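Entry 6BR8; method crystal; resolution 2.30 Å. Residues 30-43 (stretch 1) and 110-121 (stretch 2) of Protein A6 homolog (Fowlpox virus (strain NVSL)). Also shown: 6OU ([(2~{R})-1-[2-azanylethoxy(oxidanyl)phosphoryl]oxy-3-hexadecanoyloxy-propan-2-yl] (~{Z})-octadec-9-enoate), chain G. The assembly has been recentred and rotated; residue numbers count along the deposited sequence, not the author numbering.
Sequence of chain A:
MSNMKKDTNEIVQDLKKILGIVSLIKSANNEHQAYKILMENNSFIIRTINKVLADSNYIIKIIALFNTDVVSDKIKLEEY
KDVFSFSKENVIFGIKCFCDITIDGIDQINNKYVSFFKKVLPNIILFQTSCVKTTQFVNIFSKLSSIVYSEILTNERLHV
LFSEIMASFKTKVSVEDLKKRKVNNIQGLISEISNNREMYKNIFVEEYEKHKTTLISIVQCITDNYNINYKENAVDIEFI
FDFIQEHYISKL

Stretch 1, residues 30-43: NEHQAYKILMENNS
Stretch 2 110-121: NNKYVSFFKKVL

The centre of this contact is an aromatic ring lying under a leucine. Phe 116, the residue most covered by the opposing stretch, points its CA-to-CB bond toward helix 31-40 and, with chi1 t and chi2 at 73°, turns one ring face to Leu 38. Leu 38 CB stands 3.4 Å from the Phe 116 ring centroid, 18° off the normal, a CH-pi contact that brings Leu 38 CB within 3.2 Å of Phe 116 CE1. The selenium of Met 39, a selenomethionine in the m, m, m rotamer, meets the same ring at its edge, with SE 3.9 Å from Phe 116 CE1.

Helices 31-40 and 112-120 run nearly parallel, crossing at -17° with axes 9.8 Å apart at closest approach. Both keep helical phi/psi, mostly near -65/-40, with psi relaxing to about -15° at Lys 112 and Lys 118. The register sets Tyr 35 beside Lys 112 (CA to CA, 6.3 Å) and, beyond the first helix, Asn 42 beside Val 120 (CA to CA, 7.7 Å). The pairs advance together along the two stretches.

One turn back from Phe 116, Tyr 113 starts with CA-to-CB directed away, yet chi1 m and chi2 at 91° bring its ring end back to the first helix. Leu 38 (chi1 m, chi2 t) places CD1 3.7 Å from Tyr 113 CD2, while Ala 34, small and directed toward the second helix, sets CB 3.2 Å from Tyr 113 OH. The lipid lines this apolar layer: Tyr 113 OH lies 3.3 Å from 6OU C14 and Phe 116 CD2 3.5 Å from 6OU C39.

Tyr 35 (chi1 t, chi2 99°) makes the transition to polar chemistry. Its CE1 is 4.2 Å from Phe 116 CB, and its CD1 is 3.2 Å from Lys 112 O. The ammonium of Lys 112 sits over the ring face, NZ 4.8 Å from the Tyr 35 centroid and 23° off the normal, a cation-pi interaction in which positive charge meets the electron-rich face. The middle of the Lys 112 side chain is not modelled.

At the N-terminal edge, Glu 31 (t, t, chi3 -160°) extends its carboxylate to the start of the second helix, with OE1 3.0 Å from Asn 111 CB. Both helices begin with asparagine caps in chi1 p, each OD1 accepting from a first-turn amide that no preceding helical carbonyl fully satisfies: Gln 33 N donates to Asn 30 OD1 at 3.2 Å, and Val 114 N to Asn 111 OD1 at 3.0 Å. Asn 111 ND2 also gives a weak hydrogen bond to 6OU O30, 3.4 Å away.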

# COMPACT_ATOMS: atom_id res chain seq x y z
N ASN A 30 12.11 -16.65 13.39
CA ASN A 30 12.89 -16.79 12.16
C ASN A 30 11.95 -16.91 10.98
O ASN A 30 10.72 -16.80 11.10
CB ASN A 30 13.81 -18.01 12.22
CG ASN A 30 13.05 -19.30 12.45
OD1 ASN A 30 12.43 -19.84 11.54
ND2 ASN A 30 13.12 -19.80 13.68
N GLU A 31 12.55 -17.19 9.82
CA GLU A 31 11.83 -17.25 8.56
C GLU A 31 10.84 -18.41 8.53
O GLU A 31 9.65 -18.24 8.24
CB GLU A 31 12.85 -17.35 7.44
CG GLU A 31 12.39 -17.94 6.15
CD GLU A 31 13.25 -17.42 5.03
OE1 GLU A 31 12.83 -17.47 3.87
OE2 GLU A 31 14.35 -16.93 5.34
N HIS A 32 11.34 -19.62 8.84
CA HIS A 32 10.50 -20.81 8.84
C HIS A 32 9.25 -20.64 9.68
O HIS A 32 8.21 -21.22 9.36
CB HIS A 32 11.31 -22.01 9.33
CG HIS A 32 11.89 -22.83 8.22
ND1 HIS A 32 11.24 -23.91 7.68
CD2 HIS A 32 13.07 -22.73 7.56
CE1 HIS A 32 11.98 -24.45 6.73
NE2 HIS A 32 13.10 -23.75 6.64
N GLN A 33 9.32 -19.86 10.76
CA GLN A 33 8.13 -19.62 11.56
C GLN A 33 7.19 -18.65 10.85
O GLN A 33 5.97 -18.83 10.89
CB GLN A 33 8.50 -19.09 12.94
CG GLN A 33 7.28 -18.85 13.82
N ALA A 34 7.74 -17.63 10.20
CA ALA A 34 6.90 -16.73 9.42
C ALA A 34 6.28 -17.44 8.24
O ALA A 34 5.14 -17.13 7.86
CB ALA A 34 7.71 -15.52 8.95
N TYR A 35 7.00 -18.41 7.66
CA TYR A 35 6.46 -19.16 6.53
C TYR A 35 5.32 -20.07 6.96
O TYR A 35 4.33 -20.21 6.23
CB TYR A 35 7.57 -19.97 5.85
CG TYR A 35 7.10 -20.86 4.72
CD1 TYR A 35 7.22 -20.46 3.40
CD2 TYR A 35 6.59 -22.14 4.97
CE1 TYR A 35 6.80 -21.27 2.36
CE2 TYR A 35 6.18 -22.95 3.94
CZ TYR A 35 6.28 -22.51 2.64
OH TYR A 35 5.87 -23.33 1.62
N LYS A 36 5.45 -20.71 8.11
CA LYS A 36 4.32 -21.39 8.72
C LYS A 36 3.15 -20.43 8.92
O LYS A 36 2.01 -20.78 8.58
CB LYS A 36 4.77 -22.04 10.04
N ILE A 37 3.41 -19.23 9.42
CA ILE A 37 2.35 -18.26 9.69
C ILE A 37 1.61 -17.86 8.42
O ILE A 37 0.38 -17.75 8.40
CB ILE A 37 2.93 -17.03 10.41
CG1 ILE A 37 3.41 -17.45 11.80
CG2 ILE A 37 1.90 -15.92 10.52
CD1 ILE A 37 4.01 -16.34 12.64
N LEU A 38 2.34 -17.67 7.32
CA LEU A 38 1.69 -17.34 6.07
C LEU A 38 0.87 -18.52 5.54
O LEU A 38 -0.28 -18.35 5.12
CB LEU A 38 2.73 -16.85 5.06
CG LEU A 38 3.27 -15.45 5.36
CD1 LEU A 38 4.64 -15.26 4.77
CD2 LEU A 38 2.27 -14.41 4.86
N MSE A 39 1.43 -19.73 5.57
CA MSE A 39 0.70 -20.93 5.12
C MSE A 39 -0.54 -21.25 5.95
O MSE A 39 -1.53 -21.74 5.43
CB MSE A 39 1.57 -22.19 5.11
CG MSE A 39 2.75 -22.20 4.17
SE MSE A 39 2.21 -22.34 2.29
CE MSE A 39 0.93 -23.86 2.34
N GLU A 40 -0.49 -21.01 7.26
CA GLU A 40 -1.68 -21.30 8.05
C GLU A 40 -2.80 -20.33 7.72
O GLU A 40 -3.98 -20.66 7.94
N ASN A 41 -2.47 -19.19 7.13
CA ASN A 41 -3.44 -18.23 6.61
C ASN A 41 -3.57 -18.30 5.09
O ASN A 41 -4.03 -17.35 4.46
CB ASN A 41 -3.08 -16.82 7.05
CG ASN A 41 -3.06 -16.68 8.55
OD1 ASN A 41 -4.05 -16.31 9.16
ND2 ASN A 41 -1.92 -16.99 9.15
N ASN A 42 -3.20 -19.45 4.51
CA ASN A 42 -3.04 -19.57 3.06
C ASN A 42 -4.34 -19.23 2.31
O ASN A 42 -4.32 -18.43 1.37
CB ASN A 42 -2.56 -20.99 2.74
CG ASN A 42 -2.66 -21.35 1.27
OD1 ASN A 42 -2.01 -20.73 0.44
ND2 ASN A 42 -3.43 -22.39 0.96
N SER A 43 -5.47 -19.81 2.73
CA SER A 43 -6.75 -19.53 2.08
C SER A 43 -7.28 -18.13 2.35
O SER A 43 -7.97 -17.56 1.50
CB SER A 43 -7.82 -20.56 2.45
OG SER A 43 -7.43 -21.91 2.22
N ASN A 110 15.62 -15.29 -3.11
CA ASN A 110 15.01 -16.60 -2.87
C ASN A 110 15.17 -16.96 -1.41
O ASN A 110 16.14 -17.60 -0.98
CB ASN A 110 15.53 -17.66 -3.80
CG ASN A 110 15.04 -17.46 -5.22
OD1 ASN A 110 14.02 -16.81 -5.45
ND2 ASN A 110 15.79 -18.00 -6.19
N ASN A 111 14.18 -16.53 -0.64
CA ASN A 111 13.89 -16.95 0.71
C ASN A 111 12.52 -17.63 0.71
O ASN A 111 11.92 -17.82 -0.35
CB ASN A 111 13.91 -15.75 1.65
CG ASN A 111 13.12 -14.59 1.09
OD1 ASN A 111 12.13 -14.79 0.38
ND2 ASN A 111 13.56 -13.38 1.38
N LYS A 112 12.00 -17.97 1.89
CA LYS A 112 10.73 -18.68 1.96
C LYS A 112 9.53 -17.77 1.73
O LYS A 112 8.44 -18.28 1.46
CB LYS A 112 10.58 -19.41 3.29
CE LYS A 112 10.91 -23.03 2.77
NZ LYS A 112 10.44 -23.93 1.70
N TYR A 113 9.70 -16.45 1.84
CA TYR A 113 8.63 -15.55 1.40
C TYR A 113 8.45 -15.62 -0.11
O TYR A 113 7.32 -15.65 -0.60
CB TYR A 113 8.93 -14.11 1.81
CG TYR A 113 9.04 -13.90 3.29
CD1 TYR A 113 10.27 -14.00 3.94
CD2 TYR A 113 7.92 -13.59 4.06
CE1 TYR A 113 10.38 -13.80 5.29
CE2 TYR A 113 8.02 -13.39 5.41
CZ TYR A 113 9.25 -13.50 6.03
OH TYR A 113 9.35 -13.30 7.39
N VAL A 114 9.55 -15.64 -0.85
CA VAL A 114 9.46 -15.78 -2.29
C VAL A 114 8.82 -17.12 -2.65
O VAL A 114 7.96 -17.19 -3.52
CB VAL A 114 10.85 -15.62 -2.91
CG1 VAL A 114 10.89 -16.18 -4.32
CG2 VAL A 114 11.25 -14.16 -2.87
N SER A 115 9.19 -18.19 -1.94
CA SER A 115 8.56 -19.48 -2.21
C SER A 115 7.09 -19.45 -1.81
O SER A 115 6.24 -20.05 -2.47
CB SER A 115 9.29 -20.63 -1.51
N PHE A 116 6.78 -18.79 -0.69
CA PHE A 116 5.37 -18.50 -0.36
C PHE A 116 4.70 -17.77 -1.52
O PHE A 116 3.69 -18.24 -2.03
CB PHE A 116 5.24 -17.67 0.94
CG PHE A 116 3.84 -17.48 1.40
CD1 PHE A 116 3.20 -18.55 1.95
CD2 PHE A 116 3.10 -16.34 1.08
CE1 PHE A 116 1.87 -18.43 2.38
CE2 PHE A 116 1.78 -16.22 1.54
CZ PHE A 116 1.18 -17.27 2.18
N PHE A 117 5.32 -16.70 -2.02
CA PHE A 117 4.65 -15.89 -3.03
C PHE A 117 4.29 -16.74 -4.25
O PHE A 117 3.23 -16.58 -4.85
CB PHE A 117 5.51 -14.68 -3.40
CG PHE A 117 4.76 -13.66 -4.28
CD1 PHE A 117 3.44 -13.39 -4.01
CD2 PHE A 117 5.36 -13.02 -5.38
N LYS A 118 5.13 -17.72 -4.58
CA LYS A 118 4.85 -18.44 -5.82
C LYS A 118 3.78 -19.50 -5.66
O LYS A 118 3.24 -19.95 -6.67
CB LYS A 118 6.10 -19.09 -6.41
CG LYS A 118 7.37 -18.29 -6.30
N LYS A 119 3.45 -19.86 -4.42
CA LYS A 119 2.42 -20.85 -4.16
C LYS A 119 1.00 -20.28 -4.29
O LYS A 119 0.07 -21.00 -4.65
CB LYS A 119 2.60 -21.46 -2.77
N VAL A 120 0.84 -18.99 -4.01
CA VAL A 120 -0.48 -18.35 -4.10
C VAL A 120 -0.87 -17.91 -5.51
O VAL A 120 -2.07 -17.86 -5.82
CB VAL A 120 -0.63 -17.13 -3.16
CG1 VAL A 120 -0.74 -17.49 -1.66
CG2 VAL A 120 0.49 -16.13 -3.41
N LEU A 121 0.09 -17.61 -6.38
CA LEU A 121 -0.24 -16.92 -7.63
C LEU A 121 -1.05 -17.75 -8.63
O LEU A 121 -1.89 -17.19 -9.35
CB LEU A 121 1.03 -16.39 -8.29
CG LEU A 121 1.41 -15.01 -7.76
CD1 LEU A 121 2.83 -14.70 -8.10
CD2 LEU A 121 0.47 -13.93 -8.30
C01 6OU G . -4.45 -9.26 1.14
C02 6OU G . -3.02 -9.48 1.63
C03 6OU G . -2.95 -10.38 2.86
C04 6OU G . -1.51 -10.73 3.23
C05 6OU G . -1.08 -10.10 4.56
C06 6OU G . 0.17 -10.75 5.14
C07 6OU G . 1.43 -9.93 4.87
C08 6OU G . 2.69 -10.64 5.33
C09 6OU G . 3.95 -9.78 5.23
C10 6OU G . 5.11 -10.60 4.68
C11 6OU G . 6.48 -10.23 5.25
C12 6OU G . 6.44 -9.44 6.56
C13 6OU G . 7.85 -9.19 7.11
C14 6OU G . 8.87 -10.17 6.53
C15 6OU G . 10.15 -9.51 6.03
C16 6OU G . 10.05 -8.92 4.62
O17 6OU G . 9.04 -8.96 4.00
O18 6OU G . 11.16 -8.30 4.05
C19 6OU G . 11.28 -8.53 2.68
C20 6OU G . 12.07 -9.83 2.52
C21 6OU G . 13.47 -9.50 2.02
O22 6OU G . 14.03 -8.68 3.00
P23 6OU G . 15.39 -9.20 3.79
O24 6OU G . 16.22 -8.00 4.18
O25 6OU G . 16.17 -10.10 2.87
O26 6OU G . 15.01 -10.04 5.17
C27 6OU G . 13.73 -9.98 5.74
C28 6OU G . 13.84 -10.48 7.18
N29 6OU G . 12.55 -10.45 7.85
O30 6OU G . 11.41 -10.77 1.71
C31 6OU G . 10.90 -10.38 0.45
O32 6OU G . 11.62 -10.33 -0.49
C33 6OU G . 9.42 -10.07 0.26
C34 6OU G . 8.69 -11.17 -0.49
C35 6OU G . 7.17 -11.04 -0.44
C36 6OU G . 6.49 -12.39 -0.30
C37 6OU G . 5.00 -12.32 -0.57
C38 6OU G . 4.15 -12.49 0.69
C39 6OU G . 2.73 -12.92 0.33
C40 6OU G . 1.79 -11.73 0.13
C41 6OU G . 1.17 -11.77 -1.04